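Local coordinates for protein paraflagellar rod component (PDB 2Q0X) that is of unknown function but adopts the alpha/beta-hydrolase fold and is named as a component of the paraflagellar rod of Trypanosoma brucei, at residues 145-150 with 203-208; 115-120 with 185-190; 31-36 with 59-64. All coordinates share one frame; numbering follows the deposited sequence.

Interaction 1 (145-150 with 203-208); sequences CDPENP and AVWNPC
P147 packs against W205 and N206 on helix 200-209, and together with the carbonyl of C145 it makes the close part of the contact. Its CB lies 3.3 Å from OD1 of N206, the two side chains running past each other in opposite senses. The proline's CG comes within 4.0 Å of CD1 of W205, approaching the indole at a slant. The backbone adds the carbonyl of C145, whose O is 3.3 Å from W205 CD1, again obliquely. It is also near NE1, but the angle there is too poor for a bond; NE1 is hydrogen-bonded instead to Y237 OH. The indole is brought to the loop by a first torsion of -158°, which sets CG anti to the backbone N. Q201 ties the two sides together from outside: its side chain receives a bond from C145 N and gives one to N206 OD1, so the buried amide oxygen is satisfied.

A type I turn from D146 to N149 frames P147, closed by N149 N to D146 O at 2.9 Å, with an Asx turn in which E148 N reaches D146 OD1 from above the carboxylate plane. The loose side is E148 and P150, both exposed; E148 makes a long, weak ion pair with R210. The contact thus leans the loop between strand 135-143 and helix 154-170 on helix 200-209, which packs in turn on helices 213-218 and 241-254 and on strand 227-232.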
loop_
_atom_site.group_PDB
_atom_site.type_symbol
_atom_site.label_atom_id
_atom_site.label_comp_id
_atom_site.label_asym_id
_atom_site.label_seq_id
_atom_site.Cartn_x
_atom_site.Cartn_y
_atom_site.Cartn_z
ATOM N N CYS A 145 -6.968 24.687 -8.146
ATOM C CA CYS A 145 -8.136 25.145 -8.894
ATOM C C CYS A 145 -8.544 26.564 -8.445
ATOM O O CYS A 145 -7.965 27.130 -7.525
ATOM C CB CYS A 145 -9.284 24.166 -8.683
ATOM S SG CYS A 145 -9.860 24.069 -6.982
ATOM N N ASP A 146 -9.548 27.131 -9.102
ATOM C CA ASP A 146 -10.119 28.408 -8.691
ATOM C C ASP A 146 -10.659 28.292 -7.258
ATOM O O ASP A 146 -11.443 27.408 -6.986
ATOM C CB ASP A 146 -11.240 28.824 -9.655
ATOM C CG ASP A 146 -11.683 30.276 -9.474
ATOM O OD1 ASP A 146 -11.633 30.823 -8.350
ATOM O OD2 ASP A 146 -12.094 30.883 -10.479
ATOM N N PRO A 147 -10.223 29.183 -6.340
ATOM C CA PRO A 147 -10.726 29.179 -4.957
ATOM C C PRO A 147 -12.244 29.320 -4.824
ATOM O O PRO A 147 -12.811 28.880 -3.818
ATOM C CB PRO A 147 -10.033 30.388 -4.327
ATOM C CG PRO A 147 -8.831 30.611 -5.141
ATOM C CD PRO A 147 -9.190 30.222 -6.536
ATOM N N GLU A 148 -12.883 29.919 -5.834
ATOM C CA GLU A 148 -14.329 30.082 -5.852
ATOM C C GLU A 148 -15.068 28.836 -6.331
ATOM O O GLU A 148 -16.293 28.844 -6.416
ATOM C CB GLU A 148 -14.719 31.307 -6.698
ATOM C CG GLU A 148 -14.102 32.619 -6.194
ATOM C CD GLU A 148 -14.302 32.841 -4.690
ATOM O OE1 GLU A 148 -15.447 32.640 -4.207
ATOM O OE2 GLU A 148 -13.319 33.219 -3.994
ATOM N N ASN A 149 -14.319 27.781 -6.653
ATOM C CA ASN A 149 -14.859 26.432 -6.780
ATOM C C ASN A 149 -15.713 26.097 -5.544
ATOM O O ASN A 149 -15.308 26.381 -4.433
ATOM C CB ASN A 149 -13.688 25.458 -6.917
ATOM C CG ASN A 149 -14.112 24.053 -7.226
ATOM O OD1 ASN A 149 -14.621 23.328 -6.362
ATOM N ND2 ASN A 149 -13.849 23.628 -8.457
ATOM N N PRO A 150 -16.897 25.484 -5.734
ATOM C CA PRO A 150 -17.797 25.289 -4.581
ATOM C C PRO A 150 -17.213 24.463 -3.413
ATOM O O PRO A 150 -17.739 24.522 -2.301
ATOM C CB PRO A 150 -19.019 24.587 -5.199
ATOM C CG PRO A 150 -18.514 23.987 -6.465
ATOM C CD PRO A 150 -17.469 24.929 -6.973
ATOM N N ALA A 203 -2.948 25.165 1.771
ATOM C CA ALA A 203 -1.693 25.677 2.335
ATOM C C ALA A 203 -1.197 26.966 1.659
ATOM O O ALA A 203 -0.625 27.816 2.320
ATOM C CB ALA A 203 -0.627 24.615 2.279
ATOM N N VAL A 204 -1.417 27.099 0.344
ATOM C CA VAL A 204 -0.821 28.202 -0.413
ATOM C C VAL A 204 -1.823 28.973 -1.292
ATOM O O VAL A 204 -1.936 30.186 -1.181
ATOM C CB VAL A 204 0.357 27.682 -1.283
ATOM C CG1 VAL A 204 0.843 28.737 -2.265
ATOM C CG2 VAL A 204 1.511 27.213 -0.405
ATOM N N TRP A 205 -2.552 28.273 -2.141
ATOM C CA TRP A 205 -3.325 28.917 -3.191
ATOM C C TRP A 205 -4.451 29.771 -2.630
ATOM O O TRP A 205 -4.505 30.990 -2.868
ATOM C CB TRP A 205 -3.893 27.872 -4.158
ATOM C CG TRP A 205 -4.231 28.434 -5.497
ATOM C CD1 TRP A 205 -5.465 28.621 -6.007
ATOM C CD2 TRP A 205 -3.302 28.894 -6.489
ATOM N NE1 TRP A 205 -5.378 29.169 -7.265
ATOM C CE2 TRP A 205 -4.057 29.349 -7.584
ATOM C CE3 TRP A 205 -1.904 28.960 -6.556
ATOM C CZ2 TRP A 205 -3.465 29.866 -8.743
ATOM C CZ3 TRP A 205 -1.307 29.468 -7.706
ATOM C CH2 TRP A 205 -2.089 29.912 -8.788
ATOM N N ASN A 206 -5.345 29.124 -1.888
ATOM C CA ASN A 206 -6.459 29.825 -1.246
ATOM C C ASN A 206 -6.038 31.016 -0.385
ATOM O O ASN A 206 -6.483 32.133 -0.638
ATOM C CB ASN A 206 -7.331 28.825 -0.459
ATOM C CG ASN A 206 -8.178 27.947 -1.371
ATOM O OD1 ASN A 206 -8.236 28.157 -2.592
ATOM N ND2 ASN A 206 -8.862 26.971 -0.781
ATOM N N PRO A 207 -5.177 30.803 0.628
ATOM C CA PRO A 207 -4.788 31.962 1.448
ATOM C C PRO A 207 -4.052 33.076 0.706
ATOM O O PRO A 207 -4.207 34.235 1.062
ATOM C CB PRO A 207 -3.904 31.347 2.539
ATOM C CG PRO A 207 -3.509 29.989 2.012
ATOM C CD PRO A 207 -4.568 29.551 1.109
ATOM N N CYS A 208 -3.263 32.739 -0.316
ATOM C CA CYS A 208 -2.547 33.767 -1.074
ATOM C C CYS A 208 -3.507 34.601 -1.914
ATOM O O CYS A 208 -3.437 35.810 -1.898
ATOM C CB CYS A 208 -1.479 33.167 -1.989
ATOM S SG CYS A 208 0.082 32.775 -1.206
#

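Interaction 2 (115-120 with 185-190); sequences TSTGTQ and IPITPA
S116 and T117 meet I185 and I187 without a flat side-chain group on either side, so no face or edge is stacked; the planar element taking part is the backbone carbonyl of P186, reached through water. That water accepts from T117 OG1 at 2.7 Å and donates to P186 O at 2.6 Å, a short polar bridge beside an otherwise apolar contact. The isoleucine methyl groups meet S116 OG and T117 CG2. I185 CG2 lies 3.7 Å from S116 OG and 4.0 Å from T117 CG2, while I187 CD1 approaches T117 CG2 to 4.1 Å from another direction. A first torsion of 65° in T117 sets OG1 between the backbone N and the carbonyl carbon, leaving CG2 to face the two isoleucines and the hydroxyl to face the water. Farther along, the flat amide of Q120 is held from outside, OE1 by R191 and NE2 weakly by G195 O.

S116 follows strand 110-115 with a positive phi (57°); the turn fits the nucleophile elbow of alpha/beta hydrolases, and S116 stands where that fold usually carries its nucleophile, although no activity is established. The chemistry implies a hydroxyl in mixed surroundings: I185 offers S116 OG a methyl group on its side, consistent with part of a pocket wall, E49 touches S116 from outside the two segments, and the polar link between the segments runs through water.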
loop_
_atom_site.group_PDB
_atom_site.type_symbol
_atom_site.label_atom_id
_atom_site.label_comp_id
_atom_site.label_asym_id
_atom_site.label_seq_id
_atom_site.Cartn_x
_atom_site.Cartn_y
_atom_site.Cartn_z
ATOM N N THR A 115 3.978 14.956 -2.824
ATOM C CA THR A 115 2.977 15.194 -3.835
ATOM C C THR A 115 1.606 15.007 -3.221
ATOM O O THR A 115 1.446 14.285 -2.235
ATOM C CB THR A 115 3.130 14.208 -5.018
ATOM O OG1 THR A 115 3.166 12.859 -4.524
ATOM C CG2 THR A 115 4.383 14.534 -5.834
ATOM N N SER A 116 0.612 15.654 -3.825
ATOM C CA SER A 116 -0.800 15.458 -3.454
ATOM C C SER A 116 -1.069 15.764 -1.955
ATOM O O SER A 116 -0.546 16.748 -1.421
ATOM C CB SER A 116 -1.239 14.036 -3.848
ATOM O OG SER A 116 -2.629 13.889 -3.702
ATOM N N THR A 117 -1.845 14.921 -1.264
ATOM C CA THR A 117 -2.093 15.125 0.176
ATOM C C THR A 117 -0.903 14.768 1.106
ATOM O O THR A 117 -1.004 14.917 2.336
ATOM C CB THR A 117 -3.365 14.389 0.630
ATOM O OG1 THR A 117 -3.191 12.971 0.509
ATOM C CG2 THR A 117 -4.619 14.871 -0.182
ATOM N N GLY A 118 0.215 14.304 0.521
ATOM C CA GLY A 118 1.460 14.105 1.250
ATOM C C GLY A 118 2.005 15.402 1.808
ATOM O O GLY A 118 2.681 15.416 2.843
ATOM N N THR A 119 1.693 16.503 1.127
ATOM C CA THR A 119 2.077 17.808 1.578
ATOM C C THR A 119 1.530 18.170 2.960
ATOM O O THR A 119 2.159 18.943 3.688
ATOM C CB THR A 119 1.730 18.930 0.566
ATOM O OG1 THR A 119 0.324 19.081 0.489
ATOM C CG2 THR A 119 2.279 18.661 -0.796
ATOM N N GLN A 120 0.348 17.648 3.301
ATOM C CA GLN A 120 -0.212 17.809 4.641
ATOM C C GLN A 120 0.749 17.331 5.722
ATOM O O GLN A 120 0.825 17.914 6.823
ATOM C CB GLN A 120 -1.482 16.984 4.775
ATOM C CG GLN A 120 -2.277 17.266 6.063
ATOM C CD GLN A 120 -3.580 16.540 6.136
ATOM O OE1 GLN A 120 -3.734 15.464 5.566
ATOM N NE2 GLN A 120 -4.541 17.111 6.877
ATOM N N ILE A 185 -9.807 15.234 -4.420
ATOM C CA ILE A 185 -8.757 14.234 -4.364
ATOM C C ILE A 185 -9.195 13.159 -3.356
ATOM O O ILE A 185 -9.812 13.498 -2.344
ATOM C CB ILE A 185 -7.423 14.902 -3.945
ATOM C CG1 ILE A 185 -6.938 15.847 -5.061
ATOM C CG2 ILE A 185 -6.357 13.851 -3.595
ATOM C CD1 ILE A 185 -5.829 16.771 -4.627
ATOM N N PRO A 186 -8.921 11.864 -3.639
ATOM C CA PRO A 186 -9.278 10.831 -2.658
ATOM C C PRO A 186 -8.606 10.986 -1.293
ATOM O O PRO A 186 -7.383 11.145 -1.200
ATOM C CB PRO A 186 -8.857 9.528 -3.340
ATOM C CG PRO A 186 -8.786 9.842 -4.776
ATOM C CD PRO A 186 -8.347 11.274 -4.862
ATOM N N ILE A 187 -9.417 10.948 -0.241
ATOM C CA ILE A 187 -8.962 11.259 1.110
ATOM C C ILE A 187 -9.931 10.680 2.143
ATOM O O ILE A 187 -11.157 10.664 1.921
ATOM C CB ILE A 187 -8.818 12.799 1.302
ATOM C CG1 ILE A 187 -8.174 13.137 2.654
ATOM C CG2 ILE A 187 -10.181 13.503 1.153
ATOM C CD1 ILE A 187 -7.550 14.529 2.711
ATOM N N THR A 188 -9.392 10.189 3.258
ATOM C CA THR A 188 -10.236 9.649 4.314
ATOM C C THR A 188 -10.714 10.785 5.212
ATOM O O THR A 188 -10.011 11.779 5.372
ATOM C CB THR A 188 -9.527 8.549 5.154
ATOM O OG1 THR A 188 -8.348 9.075 5.774
ATOM C CG2 THR A 188 -9.167 7.361 4.301
ATOM N N PRO A 189 -11.936 10.667 5.765
ATOM C CA PRO A 189 -12.368 11.656 6.762
ATOM C C PRO A 189 -11.352 11.851 7.899
ATOM O O PRO A 189 -11.122 12.985 8.321
ATOM C CB PRO A 189 -13.695 11.091 7.280
ATOM C CG PRO A 189 -14.216 10.238 6.153
ATOM C CD PRO A 189 -12.984 9.675 5.470
ATOM N N ALA A 190 -10.739 10.761 8.356
ATOM C CA ALA A 190 -9.756 10.823 9.431
ATOM C C ALA A 190 -8.569 11.703 9.075
ATOM O O ALA A 190 -8.011 12.346 9.941
ATOM C CB ALA A 190 -9.284 9.434 9.812
HETATM O O HOH W 1 -5.391 11.404 0.510
#

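Interaction 3 (31-36 with 59-64); sequences FMMNMD and NLAEEL
Strand 26-33 ends beside helix 57-64, the backbones coming nearest at M33 and A61, whose CA atoms are 7.0 Å apart, and just past the strand N34 takes a left-handed backbone conformation with phi and psi of 62° and 53°. M33 and N34 both direct their side chains at the helix, and both converge on A61. The thioether of M33 ends against the alanine methyl: CE lies 3.7 Å and SD 3.9 Å from A61 CB. A bend at the last torsion (chi3 73°) turns the methionine methyl to that side. F70 of strand 69-73 also touches A61, so the small side chain is packed by two larger ones.

N34 works on the polar side of the same residue. Its amide ND2 is 3.3 Å from A61 O, and a water bridges them, accepting from N34 ND2 at 3.1 Å and donating to A61 O at 2.6 Å. The methyl of A61 meets the thioether, while its carbonyl takes a bond from the water, with the N34 amide close by. N34 is partly exposed, marking the more open end of a contact whose M33 and A61 are buried.

On the fold's scale, helix 57-64 lies in the beta-alpha-beta crossover from strand 40-44 to the parallel strand 69-73, and strand 26-33 runs antiparallel beside 69-73. The mixed eight-stranded sheet has the strand order 1-2-4-3-5-6-7-8, as in the alpha/beta-hydrolase fold.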
loop_
_atom_site.group_PDB
_atom_site.type_symbol
_atom_site.label_atom_id
_atom_site.label_comp_id
_atom_site.label_asym_id
_atom_site.label_seq_id
_atom_site.Cartn_x
_atom_site.Cartn_y
_atom_site.Cartn_z
ATOM N N PHE A 31 11.389 1.921 0.057
ATOM C CA PHE A 31 12.234 1.538 -1.069
ATOM C C PHE A 31 13.298 2.614 -1.290
ATOM O O PHE A 31 12.964 3.747 -1.609
ATOM C CB PHE A 31 11.391 1.388 -2.339
ATOM C CG PHE A 31 12.155 0.861 -3.509
ATOM C CD1 PHE A 31 12.388 1.650 -4.611
ATOM C CD2 PHE A 31 12.622 -0.458 -3.512
ATOM C CE1 PHE A 31 13.097 1.144 -5.698
ATOM C CE2 PHE A 31 13.329 -0.952 -4.573
ATOM C CZ PHE A 31 13.562 -0.155 -5.672
ATOM N N MET A 32 14.567 2.234 -1.137
ATOM C CA MET A 32 15.703 3.140 -1.322
ATOM C C MET A 32 16.464 2.839 -2.629
ATOM O O MET A 32 16.724 1.686 -2.946
ATOM C CB MET A 32 16.680 2.979 -0.169
ATOM C CG MET A 32 16.023 2.858 1.207
ATOM S SD MET A 32 17.236 2.741 2.526
ATOM C CE MET A 32 17.980 1.160 2.229
ATOM N N MET A 33 16.851 3.893 -3.348
ATOM C CA MET A 33 17.659 3.766 -4.568
ATOM C C MET A 33 18.906 4.621 -4.441
ATOM O O MET A 33 18.828 5.764 -3.975
ATOM C CB MET A 33 16.877 4.217 -5.803
ATOM C CG MET A 33 15.641 3.416 -6.037
ATOM S SD MET A 33 14.568 4.165 -7.243
ATOM C CE MET A 33 15.485 3.834 -8.711
ATOM N N ASN A 34 20.045 4.057 -4.833
ATOM C CA ASN A 34 21.291 4.817 -4.974
ATOM C C ASN A 34 21.780 5.420 -3.671
ATOM O O ASN A 34 22.065 6.608 -3.580
ATOM C CB ASN A 34 21.121 5.901 -6.053
ATOM C CG ASN A 34 20.631 5.309 -7.378
ATOM O OD1 ASN A 34 21.172 4.304 -7.840
ATOM N ND2 ASN A 34 19.583 5.902 -7.962
ATOM N N MET A 35 21.891 4.551 -2.670
ATOM C CA MET A 35 22.288 4.943 -1.329
ATOM C C MET A 35 23.800 5.081 -1.186
ATOM O O MET A 35 24.287 5.266 -0.086
ATOM C CB MET A 35 21.761 3.919 -0.313
ATOM C CG MET A 35 20.244 3.807 -0.288
ATOM S SD MET A 35 19.452 5.339 0.251
ATOM C CE MET A 35 19.729 5.255 2.040
ATOM N N ASP A 36 24.537 4.973 -2.288
ATOM C CA ASP A 36 25.946 5.395 -2.329
ATOM C C ASP A 36 26.103 6.881 -1.979
ATOM O O ASP A 36 27.123 7.283 -1.421
ATOM C CB ASP A 36 26.599 5.078 -3.694
ATOM C CG ASP A 36 25.616 5.198 -4.881
ATOM O OD1 ASP A 36 25.759 6.159 -5.680
ATOM O OD2 ASP A 36 24.709 4.335 -5.008
ATOM N N ASN A 59 13.537 8.082 -13.776
ATOM C CA ASN A 59 14.446 9.021 -14.441
ATOM C C ASN A 59 15.050 10.042 -13.456
ATOM O O ASN A 59 16.249 10.299 -13.490
ATOM C CB ASN A 59 13.717 9.741 -15.574
ATOM C CG ASN A 59 13.221 8.799 -16.637
ATOM O OD1 ASN A 59 14.013 8.197 -17.367
ATOM N ND2 ASN A 59 11.897 8.643 -16.727
ATOM N N LEU A 60 14.208 10.622 -12.601
ATOM C CA LEU A 60 14.661 11.408 -11.442
ATOM C C LEU A 60 15.778 10.728 -10.642
ATOM O O LEU A 60 16.856 11.302 -10.472
ATOM C CB LEU A 60 13.494 11.715 -10.479
ATOM C CG LEU A 60 13.791 12.755 -9.368
ATOM C CD1 LEU A 60 14.538 14.000 -9.936
ATOM C CD2 LEU A 60 12.549 13.209 -8.652
ATOM N N ALA A 61 15.505 9.528 -10.129
ATOM C CA ALA A 61 16.475 8.806 -9.303
ATOM C C ALA A 61 17.775 8.558 -10.071
ATOM O O ALA A 61 18.873 8.685 -9.528
ATOM C CB ALA A 61 15.880 7.473 -8.787
ATOM N N GLU A 62 17.630 8.230 -11.347
ATOM C CA GLU A 62 18.754 8.021 -12.231
ATOM C C GLU A 62 19.628 9.278 -12.370
ATOM O O GLU A 62 20.860 9.209 -12.278
ATOM C CB GLU A 62 18.216 7.588 -13.604
ATOM C CG GLU A 62 19.173 6.893 -14.478
ATOM C CD GLU A 62 18.473 6.337 -15.718
ATOM O OE1 GLU A 62 18.094 7.163 -16.595
ATOM O OE2 GLU A 62 18.291 5.086 -15.804
ATOM N N GLU A 63 18.976 10.414 -12.601
ATOM C CA GLU A 63 19.669 11.698 -12.745
ATOM C C GLU A 63 20.334 12.147 -11.452
ATOM O O GLU A 63 21.444 12.660 -11.490
ATOM C CB GLU A 63 18.722 12.781 -13.267
ATOM C CG GLU A 63 18.378 12.619 -14.745
ATOM C CD GLU A 63 19.605 12.714 -15.653
ATOM O OE1 GLU A 63 20.493 13.577 -15.403
ATOM O OE2 GLU A 63 19.673 11.926 -16.625
ATOM N N LEU A 64 19.660 11.903 -10.324
ATOM C CA LEU A 64 20.182 12.196 -8.982
ATOM C C LEU A 64 21.368 11.335 -8.558
ATOM O O LEU A 64 22.109 11.709 -7.654
ATOM C CB LEU A 64 19.061 12.021 -7.934
ATOM C CG LEU A 64 17.962 13.092 -7.882
ATOM C CD1 LEU A 64 16.796 12.636 -7.030
ATOM C CD2 LEU A 64 18.548 14.412 -7.379
HETATM O O HOH W 2 19.092 8.753 -6.973
#

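From the N terminus, interaction 3 comes first: it closes the loop from 31-36 to 59-64 within the early strands and first crossover helix, before the other two open. Segment 115-120, at the turn after strand 110-115, then opens interaction 2, and 145-150, after strand 135-143, opens interaction 1. Segment 185-190 closes interaction 2 and 203-208 closes interaction 1, so these two cross. Together they pin the long insertion between strands 135-143 and 227-232 to the turn after strand 110-115 and to its own beginning. Their centres are 16 Å apart, whereas interactions 1 and 3 lie on opposite sides of the chain's centre, with centres 34 Å apart.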